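Local coordinates for protein putative glycosyltransferase (GalT1) (Streptococcus parasanguinis FW213, PDB 5HEA) that probably transfers a sugar from an activated nucleotide-sugar donor to an acceptor, the chain being the C-terminal part, with a GT-A-type domain, of a longer protein, at residues L20-D25 with I51-Y55; P72-R76 with R189-A193; F90-D94 with Y213-R218; V118-N122 with F162-F167; M234-E239 with Y259-K265. All blocks are in the same frame, centred on the assembly; numbering follows the deposited sequence.

Contact 1: residues L20-D25 with I51-Y55; sequences LKRCLD and ICEEY
Both segments are regular alpha-helix, 20-25 from helix 20-28 and 51-55 from helix 48-58. Their axes run nearly parallel, with a signed crossing angle of -28° and a closest approach of 10.9 Å. The register sets K21 CA 7.4 Å from I51 CA and, one turn on, L24 CA 8.0 Å from Y55 CA; I51 and Y55 are linked within their helix by Y55 N to I51 O (3.1 Å). L20 (chi1 t, chi2 p) points across and puts CD2 3.6 Å from I51 CG2 and 3.7 Å from C52 SG. L24 (m, t) lays CD1 over one face of the Y55 ring, a CH-pi contact 4.1 Å from the centroid and 23° off the normal. Y55 (chi1 -86°, chi2 80°) spans the gap, its OH 3.4 Å from K21 CB and donating a 2.6 Å hydrogen bond to D25 OD1, with D25 in chi1 m. This is the parallel helix pair of a Rossmann-like alpha/beta layer, as in the GT-A fold: L24 and C52 also touch L39 of strand 35-41, L20 and C52 touch V13 of strand 7-13, and Y55 rests on I62. The chemistry is graded accordingly, aliphatic and thiol groups packing where the helices lie on the sheet, and a tyrosine-carboxylate bond closing the seam at its more exposed margin.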
# COMPACT_ATOMS: atom_id res chain seq x y z
N LEU A 20 8.05 -34.21 -3.52
CA LEU A 20 7.52 -34.54 -2.20
C LEU A 20 7.36 -36.04 -1.94
O LEU A 20 7.68 -36.53 -0.84
CB LEU A 20 6.20 -33.79 -1.97
CG LEU A 20 5.58 -33.86 -0.57
CD1 LEU A 20 6.53 -33.35 0.50
CD2 LEU A 20 4.28 -33.05 -0.55
N LYS A 21 6.88 -36.78 -2.94
CA LYS A 21 6.66 -38.22 -2.75
C LYS A 21 7.98 -38.96 -2.50
O LYS A 21 8.06 -39.84 -1.64
CB LYS A 21 5.93 -38.85 -3.96
CG LYS A 21 4.49 -38.35 -4.19
CD LYS A 21 3.70 -39.25 -5.17
CE LYS A 21 3.82 -38.79 -6.62
NZ LYS A 21 3.19 -39.77 -7.59
N ARG A 22 9.02 -38.60 -3.25
CA ARG A 22 10.34 -39.17 -3.03
C ARG A 22 10.83 -38.90 -1.59
O ARG A 22 11.32 -39.80 -0.91
CB ARG A 22 11.34 -38.64 -4.05
CG ARG A 22 12.72 -39.28 -3.96
CD ARG A 22 13.66 -38.65 -4.96
NE ARG A 22 13.82 -37.21 -4.71
CZ ARG A 22 14.39 -36.37 -5.57
NH1 ARG A 22 14.85 -36.82 -6.73
NH2 ARG A 22 14.51 -35.10 -5.26
N CYS A 23 10.65 -37.66 -1.13
CA CYS A 23 11.04 -37.31 0.24
C CYS A 23 10.30 -38.18 1.25
O CYS A 23 10.91 -38.86 2.07
CB CYS A 23 10.77 -35.83 0.51
SG CYS A 23 11.13 -35.34 2.23
N LEU A 24 8.97 -38.17 1.18
CA LEU A 24 8.15 -38.88 2.14
C LEU A 24 8.35 -40.41 2.11
O LEU A 24 8.35 -41.05 3.15
CB LEU A 24 6.67 -38.50 1.97
CG LEU A 24 6.34 -37.02 2.24
CD1 LEU A 24 4.86 -36.74 2.09
CD2 LEU A 24 6.82 -36.60 3.62
N ASP A 25 8.50 -40.98 0.91
CA ASP A 25 8.79 -42.42 0.79
C ASP A 25 10.08 -42.76 1.54
O ASP A 25 10.14 -43.76 2.28
CB ASP A 25 8.90 -42.87 -0.69
CG ASP A 25 7.55 -42.86 -1.44
OD1 ASP A 25 6.47 -42.88 -0.80
OD2 ASP A 25 7.58 -42.84 -2.69
N ILE A 51 -1.00 -34.09 -2.04
CA ILE A 51 -0.02 -35.15 -1.78
C ILE A 51 0.18 -35.34 -0.27
O ILE A 51 0.24 -36.47 0.21
CB ILE A 51 1.32 -34.87 -2.50
CG1 ILE A 51 1.12 -35.03 -4.02
CG2 ILE A 51 2.44 -35.79 -1.97
CD1 ILE A 51 2.17 -34.35 -4.87
N CYS A 52 0.24 -34.25 0.49
CA CYS A 52 0.36 -34.34 1.95
C CYS A 52 -0.81 -35.11 2.56
O CYS A 52 -0.62 -35.98 3.41
CB CYS A 52 0.45 -32.95 2.58
SG CYS A 52 2.03 -32.08 2.28
N GLU A 53 -2.02 -34.77 2.13
CA GLU A 53 -3.24 -35.41 2.64
C GLU A 53 -3.26 -36.90 2.36
O GLU A 53 -3.64 -37.70 3.22
CB GLU A 53 -4.49 -34.74 2.06
CG GLU A 53 -4.77 -33.36 2.62
CD GLU A 53 -5.16 -33.39 4.10
OE1 GLU A 53 -5.56 -34.47 4.58
OE2 GLU A 53 -5.05 -32.35 4.77
N GLU A 54 -2.87 -37.28 1.15
CA GLU A 54 -2.86 -38.68 0.75
C GLU A 54 -1.89 -39.50 1.60
O GLU A 54 -2.22 -40.61 1.99
CB GLU A 54 -2.53 -38.83 -0.73
CG GLU A 54 -3.60 -38.28 -1.65
CD GLU A 54 -3.22 -38.38 -3.12
OE1 GLU A 54 -2.00 -38.47 -3.42
OE2 GLU A 54 -4.13 -38.38 -3.98
N TYR A 55 -0.70 -38.96 1.88
CA TYR A 55 0.25 -39.68 2.74
C TYR A 55 -0.23 -39.77 4.20
O TYR A 55 -0.03 -40.79 4.86
CB TYR A 55 1.66 -39.06 2.66
CG TYR A 55 2.49 -39.59 1.52
CD1 TYR A 55 2.32 -39.11 0.22
CD2 TYR A 55 3.44 -40.58 1.72
CE1 TYR A 55 3.07 -39.60 -0.83
CE2 TYR A 55 4.20 -41.09 0.67
CZ TYR A 55 4.01 -40.59 -0.61
OH TYR A 55 4.75 -41.07 -1.67

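Contact 2: residues P72-R76 with R189-A193; sequences PSAAR and REDDA
Segment 72-76 is the first turn of helix 72-82, with R76 N bonded to P72 O at 3.0 Å. Segment 189-193 is a loop: R189 has positive phi (53/46), and 190-193 have helical torsions without regular helix bonding. S73 CA and E190 CA are the nearest pair, 6.4 Å apart. R76 (chi1 m, then t, t, chi4 100°) reaches across. Its NH1 donates to E190 OE2 at 2.7 Å (159°), a salt bridge in the guanidinium plane, whereas D191 OD1, 3.3 Å from NH1, pairs over the guanidinium face by charge alone; R76 NH2 has a long, weak ion pair with D92, and F183 a cation-pi contact. E190 CB, pointing at the helix, lies 3.0 Å from S73 OG, which bonds P184 O; chi1 p and chi2 m carry E190 OE2 to R76. R189 NH1 pairs with D192 OD2 at 3.4 Å, D192 also meeting R241 and R262. One buried arginine thus faces two acidic side chains, a salt-bridge network tying a helix start to a distant loop.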
# COMPACT_ATOMS: atom_id res chain seq x y z
N PRO A 72 9.49 -19.96 4.80
CA PRO A 72 10.15 -21.15 5.35
C PRO A 72 10.44 -21.00 6.84
O PRO A 72 10.40 -22.00 7.57
CB PRO A 72 11.47 -21.22 4.56
CG PRO A 72 11.25 -20.41 3.35
CD PRO A 72 10.27 -19.34 3.71
N SER A 73 10.73 -19.79 7.30
CA SER A 73 11.00 -19.58 8.74
C SER A 73 9.74 -19.82 9.56
O SER A 73 9.78 -20.52 10.57
CB SER A 73 11.50 -18.17 9.03
OG SER A 73 12.80 -17.98 8.50
N ALA A 74 8.63 -19.23 9.13
CA ALA A 74 7.37 -19.41 9.82
C ALA A 74 6.93 -20.86 9.79
O ALA A 74 6.39 -21.37 10.77
CB ALA A 74 6.29 -18.51 9.21
N ALA A 75 7.16 -21.54 8.67
CA ALA A 75 6.81 -22.96 8.57
C ALA A 75 7.60 -23.80 9.57
O ALA A 75 7.05 -24.68 10.24
CB ALA A 75 7.03 -23.46 7.14
N ARG A 76 8.90 -23.56 9.68
CA ARG A 76 9.71 -24.34 10.62
C ARG A 76 9.32 -24.03 12.06
O ARG A 76 9.24 -24.93 12.89
CB ARG A 76 11.20 -24.08 10.41
CG ARG A 76 11.73 -24.57 9.07
CD ARG A 76 13.25 -24.62 9.08
NE ARG A 76 13.79 -25.03 7.78
CZ ARG A 76 14.28 -24.17 6.89
NH1 ARG A 76 14.29 -22.88 7.18
NH2 ARG A 76 14.75 -24.59 5.73
N ARG A 189 18.21 -17.00 4.28
CA ARG A 189 19.37 -17.35 5.10
C ARG A 189 18.91 -17.47 6.55
O ARG A 189 19.50 -16.91 7.48
CB ARG A 189 20.48 -16.29 4.96
CG ARG A 189 20.99 -16.08 3.54
CD ARG A 189 21.70 -17.32 3.03
NE ARG A 189 22.80 -16.99 2.13
CZ ARG A 189 24.08 -16.89 2.50
NH1 ARG A 189 24.43 -17.10 3.77
NH2 ARG A 189 25.00 -16.58 1.60
N GLU A 190 17.80 -18.17 6.74
CA GLU A 190 17.21 -18.27 8.07
C GLU A 190 17.96 -19.32 8.88
O GLU A 190 18.13 -19.16 10.10
CB GLU A 190 15.70 -18.55 7.99
CG GLU A 190 15.28 -19.90 7.38
CD GLU A 190 15.16 -19.91 5.84
OE1 GLU A 190 15.55 -18.93 5.16
OE2 GLU A 190 14.67 -20.93 5.29
N ASP A 191 18.42 -20.37 8.19
CA ASP A 191 19.28 -21.43 8.76
C ASP A 191 20.58 -20.83 9.28
O ASP A 191 21.03 -21.16 10.39
CB ASP A 191 19.64 -22.50 7.71
CG ASP A 191 18.49 -23.45 7.38
OD1 ASP A 191 17.44 -23.38 8.06
OD2 ASP A 191 18.64 -24.28 6.44
N ASP A 192 21.16 -19.97 8.45
CA ASP A 192 22.40 -19.24 8.74
C ASP A 192 22.28 -18.46 10.07
O ASP A 192 23.24 -18.38 10.84
CB ASP A 192 22.68 -18.30 7.55
CG ASP A 192 23.99 -17.51 7.68
OD1 ASP A 192 24.96 -17.96 8.31
OD2 ASP A 192 24.05 -16.42 7.08
N ALA A 193 21.10 -17.91 10.33
CA ALA A 193 20.85 -17.09 11.53
C ALA A 193 20.50 -17.90 12.77
O ALA A 193 20.45 -17.35 13.87
CB ALA A 193 19.73 -16.08 11.25

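Contact 3: residues F90-D94 with Y213-R218; sequences FVDSD and YYYSQR
Segment 90-94 leaves strand 87-90 extended through V91 and D92, then turns with helical torsions at S93 and D94. Segment 213-218 rounds a corner at Y213 and continues as a strand to Q217. The CA 91-to-94 and CA 213-to-218 directions lie 26° apart; V91 CA is 8.9 Å from Y213 CA, and D94 CA 6.2 Å from S216 CA. Y213 (chi1 t, chi2 -82°) extends its ring to the loop, where OH accepts a hydrogen bond from D92 N (3.1 Å, 157°) and also bonds D95 OD2; V91 CG1 packs 4.2 Å from Y213 CE2. Three residues on, S216 points at the loop, its CB 3.0 Å from D94 O, while its OG bonds E126. R218, poorly ordered, has chi1 p with chi2 and chi3 t, which carries NH2 to D94 OD2, a salt bridge with a 3.0 Å hydrogen bond (150°). The aspartate-serine-aspartate sequence 92-94 follows a core strand, as does the DXD motif of GT-A enzymes, which it probably represents. Around this junction, V91 packs on C23 and L27 of helix 20-28 and bonds I10 of strand 7-13 through the backbone, while Y213 and Y215 pair with N122 of strand 116-125.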
# COMPACT_ATOMS: atom_id res chain seq x y z
N PHE A 90 15.27 -31.70 11.02
CA PHE A 90 14.65 -31.02 9.88
C PHE A 90 14.97 -31.79 8.61
O PHE A 90 16.09 -32.26 8.45
CB PHE A 90 15.17 -29.57 9.76
CG PHE A 90 14.82 -28.70 10.94
CD1 PHE A 90 13.58 -28.09 11.02
CD2 PHE A 90 15.74 -28.51 11.97
CE1 PHE A 90 13.25 -27.30 12.12
CE2 PHE A 90 15.42 -27.72 13.06
CZ PHE A 90 14.17 -27.12 13.14
N VAL A 91 14.00 -31.93 7.71
CA VAL A 91 14.25 -32.51 6.39
C VAL A 91 13.57 -31.60 5.36
O VAL A 91 12.40 -31.26 5.51
CB VAL A 91 13.67 -33.94 6.26
CG1 VAL A 91 13.77 -34.44 4.82
CG2 VAL A 91 14.40 -34.90 7.18
N ASP A 92 14.31 -31.18 4.34
CA ASP A 92 13.71 -30.38 3.27
C ASP A 92 12.97 -31.29 2.30
O ASP A 92 13.43 -32.37 1.98
CB ASP A 92 14.76 -29.55 2.54
CG ASP A 92 15.24 -28.38 3.37
OD1 ASP A 92 14.54 -27.99 4.34
OD2 ASP A 92 16.32 -27.84 3.05
N SER A 93 11.82 -30.83 1.82
CA SER A 93 10.93 -31.71 1.06
C SER A 93 11.42 -31.94 -0.38
O SER A 93 10.86 -32.78 -1.09
CB SER A 93 9.49 -31.19 1.13
OG SER A 93 9.45 -29.79 0.94
N ASP A 94 12.46 -31.20 -0.79
CA ASP A 94 13.18 -31.40 -2.06
C ASP A 94 14.17 -32.56 -2.02
O ASP A 94 14.68 -32.99 -3.06
CB ASP A 94 14.05 -30.18 -2.35
CG ASP A 94 13.26 -29.01 -2.82
OD1 ASP A 94 12.21 -29.23 -3.45
OD2 ASP A 94 13.69 -27.87 -2.57
N TYR A 213 22.24 -38.20 3.99
CA TYR A 213 21.22 -37.26 3.52
C TYR A 213 21.60 -36.88 2.09
O TYR A 213 22.78 -36.63 1.80
CB TYR A 213 21.22 -36.03 4.42
CG TYR A 213 20.12 -35.01 4.14
CD1 TYR A 213 20.26 -34.06 3.13
CD2 TYR A 213 18.97 -34.97 4.92
CE1 TYR A 213 19.26 -33.10 2.88
CE2 TYR A 213 17.95 -34.03 4.68
CZ TYR A 213 18.11 -33.10 3.66
OH TYR A 213 17.13 -32.15 3.42
N TYR A 214 20.61 -36.83 1.20
CA TYR A 214 20.84 -36.45 -0.19
C TYR A 214 20.21 -35.09 -0.54
O TYR A 214 19.00 -34.90 -0.45
CB TYR A 214 20.37 -37.55 -1.15
CG TYR A 214 21.23 -38.80 -1.03
CD1 TYR A 214 22.48 -38.87 -1.63
CD2 TYR A 214 20.79 -39.90 -0.30
CE1 TYR A 214 23.28 -39.99 -1.50
CE2 TYR A 214 21.58 -41.03 -0.16
CZ TYR A 214 22.82 -41.07 -0.77
OH TYR A 214 23.62 -42.18 -0.65
N TYR A 215 21.08 -34.16 -0.91
CA TYR A 215 20.71 -32.79 -1.24
C TYR A 215 20.42 -32.75 -2.74
O TYR A 215 21.30 -32.99 -3.56
CB TYR A 215 21.87 -31.85 -0.89
CG TYR A 215 21.62 -30.39 -1.18
CD1 TYR A 215 21.96 -29.83 -2.41
CD2 TYR A 215 21.03 -29.56 -0.23
CE1 TYR A 215 21.73 -28.50 -2.68
CE2 TYR A 215 20.79 -28.23 -0.50
CZ TYR A 215 21.14 -27.70 -1.72
OH TYR A 215 20.91 -26.37 -1.98
N SER A 216 19.16 -32.46 -3.08
CA SER A 216 18.76 -32.34 -4.47
C SER A 216 19.28 -31.05 -5.08
O SER A 216 18.99 -29.96 -4.59
CB SER A 216 17.24 -32.37 -4.57
OG SER A 216 16.81 -31.92 -5.84
N GLN A 217 20.06 -31.17 -6.15
CA GLN A 217 20.70 -30.02 -6.77
C GLN A 217 20.17 -29.85 -8.21
O GLN A 217 20.18 -30.81 -8.98
CB GLN A 217 22.20 -30.27 -6.78
CG GLN A 217 23.04 -29.19 -7.39
CD GLN A 217 24.46 -29.64 -7.60
OE1 GLN A 217 24.71 -30.81 -7.92
NE2 GLN A 217 25.42 -28.74 -7.40
N ARG A 218 19.72 -28.66 -8.56
CA ARG A 218 19.22 -28.44 -9.93
C ARG A 218 19.57 -27.07 -10.51
O ARG A 218 19.45 -26.05 -9.84
CB ARG A 218 17.72 -28.68 -10.00
CG ARG A 218 16.99 -28.24 -8.75
CD ARG A 218 15.53 -28.63 -8.78
NE ARG A 218 14.82 -27.98 -7.69
CZ ARG A 218 14.76 -28.46 -6.45
NH1 ARG A 218 15.35 -29.60 -6.14
NH2 ARG A 218 14.09 -27.79 -5.52

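Contact 4: residues V118-N122 with F162-F167; sequences VCNFN and FLTFTF
L163, F121 and F162 carry much of this contact, in which helix 162-166 crosses strand 118-122 at a signed angle of 125°, axes 9.5 Å apart at closest. L163 (chi1 t, chi2 p) points at the strand, its CA 7.1 Å from N120 CA. Its CD1 lies 3.6 Å from both C119 O and F121 CD2, at the edge of the F121 ring, and its CD2 is 3.5 Å from N120 OD1, the atom that accepts F121 N at 2.8 Å. F121 (chi1 p, chi2 89°) faces the helix. Here a short helix with a wider pi-type turn covers one strand of the large mixed sheet of a GT-A-like domain; strand 116-125 pairs in that sheet with 171-174 and 204-217, among others. F162 (chi1 t) brings CD2 to 3.9 Å from F121 CZ, and F167, further along, sets its ring centroid 5.7 Å from that of F121, planes at 56°. T166 OG1 bonds F162 O at 3.1 Å within the turn. F167 also meets the Y215 ring.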
# COMPACT_ATOMS: atom_id res chain seq x y z
N VAL A 118 25.24 -34.77 14.18
CA VAL A 118 25.25 -34.15 12.87
C VAL A 118 25.86 -35.15 11.91
O VAL A 118 26.87 -35.77 12.23
CB VAL A 118 26.12 -32.87 12.86
CG1 VAL A 118 26.13 -32.20 11.46
CG2 VAL A 118 25.66 -31.87 13.93
N CYS A 119 25.24 -35.32 10.75
CA CYS A 119 25.89 -36.11 9.70
C CYS A 119 26.16 -35.22 8.50
O CYS A 119 25.90 -34.02 8.53
CB CYS A 119 25.09 -37.37 9.32
SG CYS A 119 23.54 -37.11 8.42
N ASN A 120 26.68 -35.81 7.44
CA ASN A 120 27.04 -35.05 6.26
C ASN A 120 26.00 -35.31 5.18
O ASN A 120 24.97 -35.96 5.43
CB ASN A 120 28.45 -35.45 5.79
CG ASN A 120 29.20 -34.30 5.15
OD1 ASN A 120 28.62 -33.45 4.48
ND2 ASN A 120 30.51 -34.26 5.36
N PHE A 121 26.24 -34.81 3.98
CA PHE A 121 25.30 -35.09 2.89
C PHE A 121 26.05 -35.36 1.59
O PHE A 121 27.16 -34.88 1.39
CB PHE A 121 24.31 -33.92 2.70
CG PHE A 121 24.96 -32.63 2.28
CD1 PHE A 121 25.15 -32.33 0.94
CD2 PHE A 121 25.39 -31.72 3.23
CE1 PHE A 121 25.76 -31.15 0.56
CE2 PHE A 121 26.00 -30.54 2.85
CZ PHE A 121 26.18 -30.26 1.52
N ASN A 122 25.43 -36.16 0.73
CA ASN A 122 25.92 -36.30 -0.64
C ASN A 122 24.87 -35.59 -1.48
O ASN A 122 23.87 -35.13 -0.94
CB ASN A 122 26.07 -37.78 -1.02
CG ASN A 122 27.42 -38.34 -0.59
OD1 ASN A 122 28.42 -37.63 -0.60
ND2 ASN A 122 27.45 -39.62 -0.21
N PHE A 162 28.83 -24.44 4.83
CA PHE A 162 27.43 -24.59 4.46
C PHE A 162 26.76 -25.69 5.28
O PHE A 162 25.69 -25.49 5.87
CB PHE A 162 27.30 -24.89 2.97
CG PHE A 162 25.89 -25.21 2.52
CD1 PHE A 162 25.01 -24.19 2.17
CD2 PHE A 162 25.45 -26.52 2.43
CE1 PHE A 162 23.71 -24.48 1.75
CE2 PHE A 162 24.15 -26.81 2.01
CZ PHE A 162 23.29 -25.79 1.68
N LEU A 163 27.40 -26.85 5.31
CA LEU A 163 26.92 -27.98 6.10
C LEU A 163 26.69 -27.66 7.57
O LEU A 163 25.66 -28.01 8.14
CB LEU A 163 27.91 -29.14 6.02
CG LEU A 163 27.62 -30.26 7.02
CD1 LEU A 163 26.35 -30.98 6.65
CD2 LEU A 163 28.82 -31.20 7.09
N THR A 164 27.67 -26.98 8.19
CA THR A 164 27.66 -26.74 9.62
C THR A 164 26.66 -25.66 10.04
O THR A 164 25.87 -25.85 10.96
CB THR A 164 29.06 -26.32 10.13
OG1 THR A 164 30.01 -27.36 9.81
CG2 THR A 164 29.06 -26.11 11.64
N PHE A 165 26.70 -24.52 9.37
CA PHE A 165 25.97 -23.35 9.88
C PHE A 165 24.73 -22.97 9.09
O PHE A 165 23.74 -22.51 9.66
CB PHE A 165 26.90 -22.14 9.98
CG PHE A 165 28.01 -22.32 10.98
CD1 PHE A 165 27.76 -22.25 12.34
CD2 PHE A 165 29.31 -22.57 10.55
CE1 PHE A 165 28.78 -22.42 13.25
CE2 PHE A 165 30.33 -22.74 11.47
CZ PHE A 165 30.06 -22.66 12.82
N THR A 166 24.76 -23.15 7.77
CA THR A 166 23.68 -22.61 6.96
C THR A 166 22.71 -23.68 6.44
O THR A 166 21.83 -23.36 5.64
CB THR A 166 24.24 -21.78 5.79
OG1 THR A 166 24.89 -22.63 4.85
CG2 THR A 166 25.25 -20.77 6.31
N PHE A 167 22.88 -24.92 6.88
CA PHE A 167 21.98 -26.00 6.47
C PHE A 167 21.31 -26.64 7.68
O PHE A 167 21.96 -27.22 8.55
CB PHE A 167 22.73 -27.07 5.65
CG PHE A 167 21.83 -27.91 4.79
CD1 PHE A 167 20.89 -27.32 3.96
CD2 PHE A 167 21.94 -29.30 4.79
CE1 PHE A 167 20.05 -28.10 3.16
CE2 PHE A 167 21.11 -30.09 4.01
CZ PHE A 167 20.16 -29.48 3.18

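Contact 5: residues M234-E239 with Y259-K265; sequences MISNAE and YKGRLKK
R262 inserts its long side chain (chi1 m, chi2 and chi3 t) as a knob into the hole formed by M234, I235, N237 and A238. R262 CD packs 3.7 Å from M234 CG, and NH1 donates to M234 O at 2.8 Å (149°) while lying 3.9 Å from A238 CB. The helices, 234-239 and 259-265, are antiparallel, their axes 9.7 Å apart at closest with a signed crossing angle of -162°. A238 CA is 6.0 Å from Y259 CA, and I235 CA 6.6 Å from R262 CA. I235 (chi1 m, chi2 m) lays CD1 3.8 Å from R262 CB and 4.0 Å from L263 CD2. The small A238 admits the Y259 ring, CB to CD1 3.9 Å, and Y259 (chi1 t, chi2 48°) runs on to donate its OH to E239 OE2 at 2.5 Å. M234, extended to chi3 p, ends with SD 4.4 Å from K265 CD. Helices 231-247 and 253-272 form an antiparallel hairpin in the C-terminal helical region; helix 276-291 adds K285, paired with E239, and I289, which touches L263. A243 of a third subunit packs on E239. Polar groups are thus buried but matched: R262 NH1 also salt-bridges D192, so one arginine joins the two helices and ties them to loop 189-193, while the carboxylate of E239 is shared by a tyrosine and a lysine.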
# COMPACT_ATOMS: atom_id res chain seq x y z
N MET A 234 22.93 -12.18 4.67
CA MET A 234 24.25 -12.80 4.63
C MET A 234 25.25 -12.00 5.49
O MET A 234 26.04 -12.56 6.25
CB MET A 234 24.74 -12.90 3.18
CG MET A 234 26.06 -13.63 3.00
SD MET A 234 26.64 -13.65 1.28
CE MET A 234 26.81 -11.89 0.92
N ILE A 235 25.17 -10.68 5.38
CA ILE A 235 26.09 -9.79 6.09
C ILE A 235 25.66 -9.65 7.55
O ILE A 235 26.48 -9.85 8.45
CB ILE A 235 26.17 -8.41 5.40
CG1 ILE A 235 26.69 -8.59 3.97
CG2 ILE A 235 27.08 -7.47 6.17
CD1 ILE A 235 27.99 -9.37 3.93
N SER A 236 24.40 -9.31 7.79
CA SER A 236 23.95 -9.09 9.17
C SER A 236 24.01 -10.37 10.03
O SER A 236 24.32 -10.31 11.22
CB SER A 236 22.57 -8.44 9.22
OG SER A 236 21.61 -9.30 8.66
N ASN A 237 23.73 -11.53 9.43
CA ASN A 237 23.91 -12.81 10.13
C ASN A 237 25.34 -13.02 10.62
O ASN A 237 25.55 -13.45 11.74
CB ASN A 237 23.52 -14.03 9.26
CG ASN A 237 22.02 -14.14 9.03
OD1 ASN A 237 21.23 -13.42 9.65
ND2 ASN A 237 21.61 -15.05 8.15
N ALA A 238 26.31 -12.75 9.75
CA ALA A 238 27.72 -12.92 10.12
C ALA A 238 28.15 -11.92 11.22
O ALA A 238 28.92 -12.27 12.12
CB ALA A 238 28.62 -12.78 8.88
N GLU A 239 27.65 -10.70 11.15
CA GLU A 239 27.94 -9.68 12.18
C GLU A 239 27.34 -10.03 13.53
O GLU A 239 28.00 -9.97 14.56
CB GLU A 239 27.47 -8.30 11.71
CG GLU A 239 28.36 -7.75 10.59
CD GLU A 239 27.74 -6.61 9.81
OE1 GLU A 239 26.55 -6.30 10.03
OE2 GLU A 239 28.45 -6.01 8.97
N TYR A 259 33.46 -13.71 7.26
CA TYR A 259 32.88 -12.37 7.14
C TYR A 259 33.52 -11.56 6.01
O TYR A 259 32.83 -10.93 5.21
CB TYR A 259 33.03 -11.63 8.48
CG TYR A 259 32.46 -10.21 8.56
CD1 TYR A 259 31.19 -9.91 8.12
CD2 TYR A 259 33.20 -9.18 9.16
CE1 TYR A 259 30.67 -8.61 8.24
CE2 TYR A 259 32.69 -7.90 9.28
CZ TYR A 259 31.43 -7.62 8.83
OH TYR A 259 30.94 -6.34 8.95
N LYS A 260 34.85 -11.58 5.93
CA LYS A 260 35.55 -10.82 4.89
C LYS A 260 35.18 -11.33 3.51
O LYS A 260 35.01 -10.54 2.58
CB LYS A 260 37.07 -10.87 5.09
CG LYS A 260 37.54 -10.21 6.37
CD LYS A 260 39.06 -10.25 6.51
CE LYS A 260 39.46 -9.80 7.92
NZ LYS A 260 40.90 -9.49 8.12
N GLY A 261 35.07 -12.65 3.37
CA GLY A 261 34.61 -13.26 2.14
C GLY A 261 33.20 -12.84 1.74
O GLY A 261 32.94 -12.56 0.57
N ARG A 262 32.28 -12.78 2.71
CA ARG A 262 30.92 -12.32 2.45
C ARG A 262 30.85 -10.85 2.02
O ARG A 262 30.12 -10.50 1.09
CB ARG A 262 30.00 -12.57 3.66
CG ARG A 262 29.74 -14.05 3.91
CD ARG A 262 28.92 -14.28 5.18
NE ARG A 262 28.59 -15.70 5.37
CZ ARG A 262 27.54 -16.15 6.06
NH1 ARG A 262 26.67 -15.31 6.63
NH2 ARG A 262 27.34 -17.45 6.18
N LEU A 263 31.62 -10.00 2.70
CA LEU A 263 31.69 -8.59 2.33
C LEU A 263 32.12 -8.40 0.87
O LEU A 263 31.55 -7.58 0.15
CB LEU A 263 32.67 -7.85 3.26
CG LEU A 263 32.12 -7.64 4.68
CD1 LEU A 263 33.23 -7.11 5.59
CD2 LEU A 263 30.92 -6.70 4.65
N LYS A 264 33.12 -9.17 0.45
CA LYS A 264 33.61 -9.13 -0.94
C LYS A 264 32.49 -9.49 -1.90
O LYS A 264 32.28 -8.81 -2.91
CB LYS A 264 34.77 -10.12 -1.13
CG LYS A 264 36.15 -9.50 -0.93
CD LYS A 264 37.27 -10.53 -1.03
CE LYS A 264 37.49 -11.28 0.29
NZ LYS A 264 37.78 -10.36 1.43
N LYS A 265 31.77 -10.56 -1.59
CA LYS A 265 30.66 -11.01 -2.42
C LYS A 265 29.53 -9.97 -2.45
O LYS A 265 28.99 -9.65 -3.51
CB LYS A 265 30.13 -12.36 -1.92
CG LYS A 265 29.07 -12.98 -2.80
CD LYS A 265 28.82 -14.43 -2.43
CE LYS A 265 27.87 -15.10 -3.43
NZ LYS A 265 26.53 -14.45 -3.50

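In the fold
Contacts 1 to 4 belong largely to the mixed-sheet domain; contact 5 lies in the C-terminal helices, its centre about 37 Å from that of contact 1, on the opposite side of the chain's centre. A chain of touches joins them: contact 1 meets contact 3 through helix 20-28 and loop 90-94, contacts 3 and 4 share neighbouring strands 204-217 and 116-125 (centres about 11 Å apart), and contact 2 touches 3, 4 and 5. Along the sequence contact 1 closes first, the segments of contacts 2 and 3 alternate, contact 4 falls between the segments of both, and contact 5 follows. Through side-chain contacts, loop 189-193 bridges the sheet domain and helices, and contact 4 also touches contact 5.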